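Local coordinates for protein cellulose hydrolase (Bacillus licheniformis, PDB 4YZT) that hydrolyses internal beta-1,4-glucosidic bonds of cellulose as a tri-modular family 5 endo-beta-1,4-glucanase, at residues Lys149-Ser152 with Glu153-Phe157; Phe441-Gln445 with Ser446-Gly450; Phe519-Pro523 with Lys524-Ala528. All coordinates share one frame; numbering follows the deposited sequence.

Interaction 1: residues Lys149-Ser152 with Glu153-Phe157; sequences KNKS and ERLLF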
ATOM      1  N   LYS A 149       9.083 -11.266 -26.990  1.00 14.95           N
ATOM      2  CA  LYS A 149       8.117 -11.884 -27.905  1.00 15.39           C
ATOM      3  C   LYS A 149       7.844 -13.381 -27.645  1.00 18.49           C
ATOM      4  O   LYS A 149       6.705 -13.848 -27.757  1.00 18.05           O
ATOM      5  CB  LYS A 149       8.608 -11.699 -29.342  1.00 16.43           C
ATOM      6  CG  LYS A 149       7.783 -12.445 -30.384  1.00 19.83           C
ATOM      7  CD  LYS A 149       8.255 -12.146 -31.805  1.00 21.26           C
ATOM      8  CE  LYS A 149       7.503 -13.007 -32.811  1.00 25.61           C
ATOM      9  NZ  LYS A 149       7.869 -12.701 -34.231  1.00 28.40           N
ATOM     10  N   ASN A 150       8.891 -14.117 -27.281  1.00 17.97           N
ATOM     11  CA  ASN A 150       8.827 -15.571 -27.205  1.00 17.63           C
ATOM     12  C   ASN A 150       8.640 -16.125 -25.807  1.00 18.05           C
ATOM     13  O   ASN A 150       8.670 -17.350 -25.609  1.00 18.86           O
ATOM     14  CB  ASN A 150      10.093 -16.153 -27.821  1.00 18.49           C
ATOM     15  CG  ASN A 150      10.209 -15.811 -29.280  1.00 22.53           C
ATOM     16  OD1 ASN A 150       9.239 -15.943 -30.033  1.00 23.08           O
ATOM     17  ND2 ASN A 150      11.378 -15.328 -29.688  1.00 25.10           N
ATOM     18  N   LYS A 151       8.454 -15.225 -24.840  1.00 15.52           N
ATOM     19  CA  LYS A 151       8.184 -15.615 -23.466  1.00 16.47           C
ATOM     20  C   LYS A 151       6.807 -16.255 -23.332  1.00 19.73           C
ATOM     21  O   LYS A 151       5.903 -15.980 -24.133  1.00 18.92           O
ATOM     22  CB  LYS A 151       8.287 -14.405 -22.544  1.00 14.55           C
ATOM     23  CG  LYS A 151       9.651 -13.700 -22.593  1.00 13.97           C
ATOM     24  CD  LYS A 151      10.782 -14.629 -22.107  1.00 14.47           C
ATOM     25  CE  LYS A 151      12.135 -13.903 -22.196  1.00 16.18           C
ATOM     26  NZ  LYS A 151      13.299 -14.748 -21.765  1.00 17.65           N
ATOM     27  N   SER A 152       6.626 -17.089 -22.314  1.00 20.81           N
ATOM     28  CA  SER A 152       5.353 -17.785 -22.166  1.00 21.39           C
ATOM     29  C   SER A 152       4.197 -16.805 -21.949  1.00 18.15           C
ATOM     30  O   SER A 152       4.402 -15.608 -21.644  1.00 18.11           O
ATOM     31  CB  SER A 152       5.412 -18.790 -21.018  1.00 22.42           C
ATOM     32  OG  SER A 152       4.798 -18.291 -19.837  1.00 20.07           O
ATOM     33  N   GLU A 153       2.985 -17.331 -22.103  1.00 19.13           N
ATOM     34  CA  GLU A 153       1.754 -16.550 -22.000  1.00 21.01           C
ATOM     35  C   GLU A 153       1.488 -16.046 -20.577  1.00 17.63           C
ATOM     36  O   GLU A 153       0.531 -15.295 -20.354  1.00 13.93           O
ATOM     37  CB  GLU A 153       0.564 -17.393 -22.484  1.00 26.43           C
ATOM     38  CG  GLU A 153       0.305 -18.621 -21.599  1.00 33.61           C
ATOM     39  CD  GLU A 153      -0.632 -19.654 -22.230  1.00 41.87           C
ATOM     40  OE1 GLU A 153      -1.822 -19.343 -22.460  1.00 44.60           O
ATOM     41  OE2 GLU A 153      -0.170 -20.785 -22.494  1.00 45.37           O
ATOM     42  N   ARG A 154       2.310 -16.475 -19.616  1.00 15.38           N
ATOM     43  CA  ARG A 154       2.192 -15.955 -18.257  1.00 13.75           C
ATOM     44  C   ARG A 154       2.818 -14.567 -18.141  1.00 13.50           C
ATOM     45  O   ARG A 154       2.697 -13.914 -17.104  1.00 12.31           O
ATOM     46  CB  ARG A 154       2.823 -16.909 -17.238  1.00 14.69           C
ATOM     47  CG  ARG A 154       2.055 -18.227 -17.118  1.00 19.90           C
ATOM     48  CD  ARG A 154       2.387 -19.048 -15.882  1.00 22.26           C
ATOM     49  NE  ARG A 154       1.512 -20.224 -15.859  1.00 28.48           N
ATOM     50  CZ  ARG A 154       1.124 -20.889 -14.768  1.00 32.43           C
ATOM     51  NH1 ARG A 154       1.532 -20.521 -13.556  1.00 31.41           N
ATOM     52  NH2 ARG A 154       0.318 -21.935 -14.901  1.00 34.81           N
ATOM     53  N   LEU A 155       3.460 -14.096 -19.204  1.00 12.41           N
ATOM     54  CA  LEU A 155       3.950 -12.717 -19.192  1.00 11.35           C
ATOM     55  C   LEU A 155       2.950 -11.807 -19.906  1.00 11.64           C
ATOM     56  O   LEU A 155       2.569 -12.057 -21.055  1.00 11.96           O
ATOM     57  CB  LEU A 155       5.341 -12.613 -19.832  1.00 11.70           C
ATOM     58  CG  LEU A 155       5.942 -11.194 -19.953  1.00 14.56           C
ATOM     59  CD1 LEU A 155       6.209 -10.538 -18.589  1.00 14.06           C
ATOM     60  CD2 LEU A 155       7.207 -11.231 -20.792  1.00 15.21           C
ATOM     61  N   LEU A 156       2.524 -10.770 -19.193  1.00 10.61           N
ATOM     62  CA  LEU A 156       1.585  -9.766 -19.684  1.00 12.23           C
ATOM     63  C   LEU A 156       2.336  -8.455 -19.921  1.00 12.30           C
ATOM     64  O   LEU A 156       3.286  -8.146 -19.201  1.00  9.99           O
ATOM     65  CB  LEU A 156       0.443  -9.534 -18.683  1.00 11.55           C
ATOM     66  CG  LEU A 156      -0.560 -10.666 -18.376  1.00 14.33           C
ATOM     67  CD1 LEU A 156       0.018 -11.656 -17.379  1.00 14.91           C
ATOM     68  CD2 LEU A 156      -1.871 -10.104 -17.841  1.00 12.02           C
ATOM     69  N   PHE A 157       1.917  -7.687 -20.925  1.00 13.21           N
ATOM     70  CA  PHE A 157       2.467  -6.338 -21.128  1.00 14.82           C
ATOM     71  C   PHE A 157       1.467  -5.287 -20.665  1.00 14.10           C
ATOM     72  O   PHE A 157       0.294  -5.343 -21.047  1.00 14.83           O
ATOM     73  CB  PHE A 157       2.793  -6.050 -22.601  1.00 12.23           C
ATOM     74  CG  PHE A 157       3.884  -6.905 -23.204  1.00 13.80           C
ATOM     75  CD1 PHE A 157       4.802  -7.572 -22.424  1.00 12.30           C
ATOM     76  CD2 PHE A 157       3.979  -7.020 -24.587  1.00 11.93           C
ATOM     77  CE1 PHE A 157       5.808  -8.358 -23.014  1.00 14.51           C
ATOM     78  CE2 PHE A 157       4.972  -7.801 -25.185  1.00 12.47           C
ATOM     79  CZ  PHE A 157       5.887  -8.465 -24.394  1.00 12.37           C
TER

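Interaction 2: residues Phe441-Gln445 with Ser446-Gly450; sequences FTISQ and SAISG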
ATOM      1  N   PHE A 441      11.090  24.075  22.204  1.00 19.19           N
ATOM      2  CA  PHE A 441      12.233  24.246  21.316  1.00 19.69           C
ATOM      3  C   PHE A 441      12.189  25.625  20.682  1.00 23.14           C
ATOM      4  O   PHE A 441      11.121  26.124  20.353  1.00 24.68           O
ATOM      5  CB  PHE A 441      12.246  23.170  20.226  1.00 20.07           C
ATOM      6  CG  PHE A 441      12.411  21.777  20.757  1.00 20.01           C
ATOM      7  CD1 PHE A 441      11.313  21.074  21.254  1.00 20.19           C
ATOM      8  CD2 PHE A 441      13.657  21.167  20.758  1.00 18.69           C
ATOM      9  CE1 PHE A 441      11.465  19.792  21.751  1.00 17.94           C
ATOM     10  CE2 PHE A 441      13.811  19.883  21.249  1.00 18.98           C
ATOM     11  CZ  PHE A 441      12.716  19.194  21.739  1.00 18.57           C
ATOM     12  N   THR A 442      13.348  26.241  20.513  1.00 23.91           N
ATOM     13  CA  THR A 442      13.418  27.519  19.824  1.00 23.89           C
ATOM     14  C   THR A 442      14.149  27.300  18.517  1.00 25.99           C
ATOM     15  O   THR A 442      15.211  26.677  18.484  1.00 27.92           O
ATOM     16  CB  THR A 442      14.113  28.586  20.676  1.00 25.21           C
ATOM     17  OG1 THR A 442      13.357  28.792  21.873  1.00 25.68           O
ATOM     18  CG2 THR A 442      14.231  29.927  19.918  1.00 25.84           C
ATOM     19  N   ILE A 443      13.548  27.780  17.436  1.00 23.46           N
ATOM     20  CA  ILE A 443      14.125  27.654  16.109  1.00 24.95           C
ATOM     21  C   ILE A 443      14.394  29.038  15.515  1.00 28.54           C
ATOM     22  O   ILE A 443      13.536  29.921  15.555  1.00 27.75           O
ATOM     23  CB  ILE A 443      13.203  26.849  15.188  1.00 26.10           C
ATOM     24  CG1 ILE A 443      13.157  25.394  15.667  1.00 28.16           C
ATOM     25  CG2 ILE A 443      13.664  26.934  13.739  1.00 27.62           C
ATOM     26  CD1 ILE A 443      12.420  24.476  14.761  1.00 28.95           C
ATOM     27  N   SER A 444      15.598  29.219  14.986  1.00 24.55           N
ATOM     28  CA  SER A 444      15.937  30.404  14.219  1.00 26.44           C
ATOM     29  C   SER A 444      15.582  30.167  12.751  1.00 25.31           C
ATOM     30  O   SER A 444      16.040  29.191  12.140  1.00 24.79           O
ATOM     31  CB  SER A 444      17.413  30.736  14.383  1.00 28.73           C
ATOM     32  OG  SER A 444      17.809  31.731  13.459  1.00 31.20           O
ATOM     33  N   GLN A 445      14.763  31.054  12.190  1.00 29.08           N
ATOM     34  CA  GLN A 445      14.261  30.888  10.816  1.00 32.04           C
ATOM     35  C   GLN A 445      15.372  30.829   9.772  1.00 38.71           C
ATOM     36  O   GLN A 445      15.252  30.140   8.755  1.00 41.78           O
ATOM     37  CB  GLN A 445      13.309  32.024  10.447  1.00 32.30           C
ATOM     38  CG  GLN A 445      12.090  32.149  11.330  1.00 33.36           C
ATOM     39  CD  GLN A 445      11.198  33.302  10.909  1.00 35.21           C
ATOM     40  OE1 GLN A 445      11.364  34.434  11.373  1.00 33.09           O
ATOM     41  NE2 GLN A 445      10.237  33.021  10.039  1.00 35.52           N
ATOM     42  N   SER A 446      16.444  31.568  10.022  1.00 40.14           N
ATOM     43  CA  SER A 446      17.563  31.633   9.093  0.51 41.75           C
ATOM     44  C   SER A 446      18.509  30.454   9.275  1.00 41.86           C
ATOM     45  O   SER A 446      19.425  30.253   8.480  1.00 45.66           O
ATOM     46  CB  SER A 446      18.326  32.943   9.276  0.51 43.62           C
ATOM     47  OG  SER A 446      18.829  33.047  10.595  0.51 44.20           O
ATOM     48  N   ALA A 447      18.282  29.675  10.326  1.00 37.68           N
ATOM     49  CA  ALA A 447      19.179  28.575  10.652  1.00 36.05           C
ATOM     50  C   ALA A 447      18.541  27.201  10.452  1.00 30.69           C
ATOM     51  O   ALA A 447      19.096  26.195  10.883  1.00 32.75           O
ATOM     52  CB  ALA A 447      19.674  28.719  12.089  1.00 37.14           C
ATOM     53  N   ILE A 448      17.394  27.152   9.788  1.00 26.27           N
ATOM     54  CA  ILE A 448      16.711  25.877   9.582  1.00 23.71           C
ATOM     55  C   ILE A 448      17.484  24.986   8.613  1.00 23.48           C
ATOM     56  O   ILE A 448      17.812  25.405   7.506  1.00 23.27           O
ATOM     57  CB  ILE A 448      15.281  26.071   9.041  1.00 22.81           C
ATOM     58  CG1 ILE A 448      14.446  26.886  10.036  1.00 24.47           C
ATOM     59  CG2 ILE A 448      14.639  24.714   8.767  1.00 20.41           C
ATOM     60  CD1 ILE A 448      13.007  27.086   9.610  1.00 23.64           C
ATOM     61  N   SER A 449      17.769  23.756   9.030  1.00 22.67           N
ATOM     62  CA  SER A 449      18.535  22.822   8.206  1.00 22.73           C
ATOM     63  C   SER A 449      18.278  21.397   8.675  1.00 23.52           C
ATOM     64  O   SER A 449      18.917  20.918   9.609  1.00 26.07           O
ATOM     65  CB  SER A 449      20.031  23.139   8.267  1.00 27.68           C
ATOM     66  OG  SER A 449      20.749  22.433   7.266  1.00 28.99           O
ATOM     67  N   GLY A 450      17.339  20.726   8.024  1.00 19.84           N
ATOM     68  CA  GLY A 450      16.967  19.381   8.417  1.00 18.83           C
ATOM     69  C   GLY A 450      15.843  19.352   9.435  1.00 17.99           C
ATOM     70  O   GLY A 450      15.363  20.391   9.895  1.00 18.21           O
TER

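Interaction 3: residues Phe519-Pro523 with Lys524-Ala528; sequences FELWP and KGVEA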
ATOM      1  N   PHE A 519       1.391  15.926  19.513  1.00 13.11           N
ATOM      2  CA  PHE A 519       1.684  14.587  19.021  1.00 14.94           C
ATOM      3  C   PHE A 519       0.690  13.612  19.640  1.00 15.27           C
ATOM      4  O   PHE A 519       0.838  13.231  20.798  1.00 16.34           O
ATOM      5  CB  PHE A 519       3.133  14.187  19.343  1.00 14.08           C
ATOM      6  CG  PHE A 519       4.155  14.956  18.557  1.00 13.73           C
ATOM      7  CD1 PHE A 519       4.542  16.222  18.960  1.00 17.16           C
ATOM      8  CD2 PHE A 519       4.709  14.421  17.404  1.00 11.84           C
ATOM      9  CE1 PHE A 519       5.470  16.951  18.227  1.00 15.62           C
ATOM     10  CE2 PHE A 519       5.636  15.132  16.669  1.00 12.82           C
ATOM     11  CZ  PHE A 519       6.020  16.409  17.085  1.00 11.73           C
ATOM     12  N   GLU A 520      -0.334  13.230  18.871  1.00 11.89           N
ATOM     13  CA  GLU A 520      -1.375  12.343  19.381  1.00 12.28           C
ATOM     14  C   GLU A 520      -0.909  10.902  19.229  1.00 14.17           C
ATOM     15  O   GLU A 520      -0.416  10.492  18.176  1.00 12.86           O
ATOM     16  CB  GLU A 520      -2.708  12.580  18.658  1.00 12.15           C
ATOM     17  CG  GLU A 520      -3.248  13.988  18.803  1.00 14.85           C
ATOM     18  CD  GLU A 520      -4.591  14.214  18.107  1.00 16.08           C
ATOM     19  OE1 GLU A 520      -5.148  13.273  17.492  1.00 15.16           O
ATOM     20  OE2 GLU A 520      -5.094  15.353  18.179  1.00 16.10           O
ATOM     21  N   LEU A 521      -1.050  10.145  20.310  1.00 12.65           N
ATOM     22  CA  LEU A 521      -0.511   8.801  20.393  1.00 13.10           C
ATOM     23  C   LEU A 521      -1.591   7.727  20.459  1.00 14.44           C
ATOM     24  O   LEU A 521      -2.769   8.021  20.663  1.00 13.69           O
ATOM     25  CB  LEU A 521       0.397   8.691  21.628  1.00 14.29           C
ATOM     26  CG  LEU A 521       1.492   9.752  21.680  1.00 14.95           C
ATOM     27  CD1 LEU A 521       2.122   9.857  23.077  1.00 16.68           C
ATOM     28  CD2 LEU A 521       2.554   9.428  20.648  1.00 15.18           C
ATOM     29  N   TRP A 522      -1.162   6.480  20.290  1.00 14.99           N
ATOM     30  CA  TRP A 522      -1.940   5.309  20.697  1.00 15.57           C
ATOM     31  C   TRP A 522      -1.430   4.892  22.079  1.00 14.74           C
ATOM     32  O   TRP A 522      -0.228   4.814  22.269  1.00 18.36           O
ATOM     33  CB  TRP A 522      -1.772   4.159  19.704  1.00 17.97           C
ATOM     34  CG  TRP A 522      -2.183   4.462  18.265  1.00 19.88           C
ATOM     35  CD1 TRP A 522      -1.376   4.460  17.159  1.00 20.63           C
ATOM     36  CD2 TRP A 522      -3.504   4.773  17.795  1.00 20.93           C
ATOM     37  NE1 TRP A 522      -2.117   4.759  16.031  1.00 20.10           N
ATOM     38  CE2 TRP A 522      -3.421   4.956  16.400  1.00 20.59           C
ATOM     39  CE3 TRP A 522      -4.747   4.919  18.423  1.00 21.07           C
ATOM     40  CZ2 TRP A 522      -4.533   5.283  15.624  1.00 21.75           C
ATOM     41  CZ3 TRP A 522      -5.850   5.245  17.650  1.00 23.41           C
ATOM     42  CH2 TRP A 522      -5.733   5.422  16.265  1.00 22.32           C
ATOM     43  N   PRO A 523      -2.328   4.604  23.044  1.00 17.42           N
ATOM     44  CA  PRO A 523      -3.790   4.559  22.944  1.00 19.05           C
ATOM     45  C   PRO A 523      -4.431   5.933  22.799  1.00 18.62           C
ATOM     46  O   PRO A 523      -3.895   6.930  23.301  1.00 18.21           O
ATOM     47  CB  PRO A 523      -4.212   3.912  24.263  1.00 20.12           C
ATOM     48  CG  PRO A 523      -3.138   4.301  25.223  1.00 17.26           C
ATOM     49  CD  PRO A 523      -1.865   4.315  24.412  1.00 17.19           C
ATOM     50  N   LYS A 524      -5.573   5.949  22.116  1.00 16.21           N
ATOM     51  CA  LYS A 524      -6.377   7.150  21.886  1.00 21.47           C
ATOM     52  C   LYS A 524      -6.543   7.976  23.148  1.00 21.23           C
ATOM     53  O   LYS A 524      -6.968   7.464  24.175  1.00 22.87           O
ATOM     54  CB  LYS A 524      -7.756   6.755  21.350  1.00 26.25           C
ATOM     55  CG  LYS A 524      -8.688   7.916  21.029  1.00 28.54           C
ATOM     56  CD  LYS A 524      -8.161   8.719  19.854  1.00 30.50           C
ATOM     57  CE  LYS A 524      -9.180   9.749  19.384  1.00 33.72           C
ATOM     58  NZ  LYS A 524      -8.607  10.616  18.320  1.00 33.30           N
ATOM     59  N   GLY A 525      -6.200   9.256  23.066  1.00 21.09           N
ATOM     60  CA  GLY A 525      -6.359  10.148  24.191  1.00 21.28           C
ATOM     61  C   GLY A 525      -5.058  10.460  24.911  1.00 20.31           C
ATOM     62  O   GLY A 525      -4.999  11.400  25.707  1.00 21.79           O
ATOM     63  N   VAL A 526      -4.014   9.675  24.650  1.00 16.54           N
ATOM     64  CA  VAL A 526      -2.684  10.018  25.161  1.00 16.37           C
ATOM     65  C   VAL A 526      -1.959  10.870  24.115  1.00 16.41           C
ATOM     66  O   VAL A 526      -2.023  10.597  22.910  1.00 16.31           O
ATOM     67  CB  VAL A 526      -1.847   8.762  25.501  1.00 17.75           C
ATOM     68  CG1 VAL A 526      -0.451   9.149  25.986  1.00 18.15           C
ATOM     69  CG2 VAL A 526      -2.542   7.928  26.569  1.00 19.76           C
ATOM     70  N   GLU A 527      -1.283  11.916  24.568  1.00 17.70           N
ATOM     71  CA  GLU A 527      -0.606  12.805  23.634  1.00 15.85           C
ATOM     72  C   GLU A 527       0.580  13.483  24.294  1.00 15.20           C
ATOM     73  O   GLU A 527       0.726  13.446  25.524  1.00 16.65           O
ATOM     74  CB  GLU A 527      -1.579  13.852  23.080  1.00 16.22           C
ATOM     75  CG  GLU A 527      -2.282  14.678  24.137  1.00 21.56           C
ATOM     76  CD  GLU A 527      -3.362  15.601  23.559  1.00 25.33           C
ATOM     77  OE1 GLU A 527      -3.450  16.757  24.024  1.00 25.15           O
ATOM     78  OE2 GLU A 527      -4.117  15.178  22.648  1.00 26.01           O
ATOM     79  N   ALA A 528       1.418  14.093  23.465  1.00 13.98           N
ATOM     80  CA  ALA A 528       2.583  14.840  23.921  1.00 16.72           C
ATOM     81  C   ALA A 528       2.598  16.206  23.240  1.00 16.18           C
ATOM     82  O   ALA A 528       2.646  16.287  22.009  1.00 15.44           O
ATOM     83  CB  ALA A 528       3.866  14.074  23.628  1.00 15.66           C
TER
HETATM   84  O   HOH W   1      -5.699  16.415  20.623  1.00 19.56           O
HETATM   85  O   HOH W   2      -5.640  10.622  18.321  1.00 26.13           O
HETATM   86  O   HOH W   3      -4.499  10.172  20.946  1.00 18.26           O

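Interaction 1: residues Lys149-Ser152 with Glu153-Phe157
Ser-152 opens the type I turn that runs to Leu-155 and is bonded twice across it, by its side chain to Arg-154 and by its backbone to Leu-155, and so illustrates an ST turn laid over a type I beta turn. The hydroxyl oxygen OG of Ser-152 accepts the backbone N of Arg-154 at 3.1 Å along a nearly straight path, and CB of Arg-154 lies 3.5 Å from the same OG of Ser-152. The hydroxyl reaches this place because it is swung past the staggered position near +60°, chi1 101°, over the start of the turn. The backbone bond closes the turn: N of Leu-155 lies 3.0 Å from O of Ser-152. That oxygen is gripped a second time by Arg-192, whose guanidinium group also bonds O of Lys-149, Lys-151 and Leu-155.

The apolar part is a contact between Lys-151 and Leu-155. CB of Lys-151 sits 3.8 Å from CD2 of Leu-155, with CG of the lysine almost as near and the two chains meeting at a slant. A bend at chi2, -63°, then carries the ammonium group of Lys-151 away from the leucine to salt bridges with Glu-98 and Asp-102.

The turn ends the loop that leads from helix 130-147 into barrel strand 155-158, where Leu-155 packs between the neighbouring strand 110-114 and helix 91-105.

Interaction 2: residues Phe441-Gln445 with Ser446-Gly450
At the end of edge strand 440-444 the chain leaves its sheet through a tight turn, in which Ser-444 is tied to Ala-447 and Ile-443 meets Ile-448. The turn is held by a backbone hydrogen bond from N of Ala-447 to O of Ser-444, 2.9 Å long. The methyl group of Ala-447 folds back over the same serine, its CB 3.8 Å from CB of Ser-444. The hydroxyls of Ser-444 and Ser-446 come to 3.3 Å, OG to OG, a weak and doubtful bond, since the proton has another acceptor within reach and Ser-446 has two conformers. Both hydroxyls have firmer partners in the terminal carboxylate of Pro-536, Ser-444 OG bonding O and Ser-446 OG bonding OXT.

The apolar part rests on Ile-448. Its CG1 lies 3.8 Å from CG2 of Ile-443, the two side chains crossing at about a right angle. With chi1 at -68°, Ile-443 holds CG2 opposite its own backbone N and forward toward the turn. The same CG1 of Ile-448 closes over two carbonyls, 3.5 Å from O of Ser-444 and 3.6 Å from O of Gln-445. Replacing Ile-448 by an alanine removes the branch that meets CG2 of Ile-443 and would probably open a gap beside Leu-508 of helix 505-510, on which both isoleucines rest.

Strand 452-457, which follows, belongs to a different sheet, and Phe-441 packs against it: this is the strand-turn-strand passage of a beta-arch, consistent with a beta-sandwich module.

Interaction 3: residues Phe519-Pro523 with Lys524-Ala528
Phe-519 and Ala-528 form an antiparallel hydrogen-bonded pair, N of Phe-519 to O of Ala-528 at 2.8 Å and the reverse bond from N of Ala-528 to O of Phe-519 at 2.9 Å. Nearer the tip, N of Leu-521 binds O of Val-526 at 2.8 Å. The reversal itself is a type II turn, closed by a bond from N of Val-526 to O of Pro-523, 3.1 Å long and in the carbonyl plane. Gly-525 takes the positive phi of 103° that this turn needs at its third position.

Two apolar contacts converge on Val-526. Its CG1, anti to the backbone N at chi1 178°, meets CD1 of Leu-521 at 3.9 Å, while its other branch, CG2, touches CG of Pro-523. Pro-523 follows a cis peptide bond. On the other face Glu-520 and Glu-527 lie side by side, pointing the same way with their carboxylates nearly parallel. Their OE2 atoms stay 4.6 Å apart, and one water donates to both, which would probably ease the repulsion. A second water joins OE1 of Glu-520 to NZ of Lys-524, and a third, beside the turn, bridges O of Leu-521 and N of Gly-525.

Farther out, Tyr-487 OH is a second partner for OE2 of Glu-520. Strand 462-470 flanks the hairpin at Phe-519 and Trp-522. Pro-523 and Val-526 press on Tyr-431, Trp-522 and Pro-523 on Phe-345, and Trp-522 also reaches Thr-238, Asn-278 and Glu-279 of the catalytic module.

The result is a beta hairpin closed by a type II turn, its strands the central pair of a mixed four-stranded sheet and its tip set where the modules of this cellulase meet.

Overall arrangement
The three contacts follow one another along the chain and sample two modules of the enzyme. Interaction 1 belongs to the parallel eight-stranded barrel of the catalytic module, on the other side of the chain's centre from the rest: its centre lies about 55 Å from that of interaction 2 and about 51 Å from that of interaction 3. Interactions 2 and 3 share one mixed sheet, in which strands 440-444 and 527-535 are neighbours. Their centres are about 26 Å apart and their nearest atoms about 8 Å, without touching. Interaction 2 turns the chain out of that sheet toward the next strand, whereas interaction 3 brings the hairpin tip against the other modules, consistent with a place at their junction.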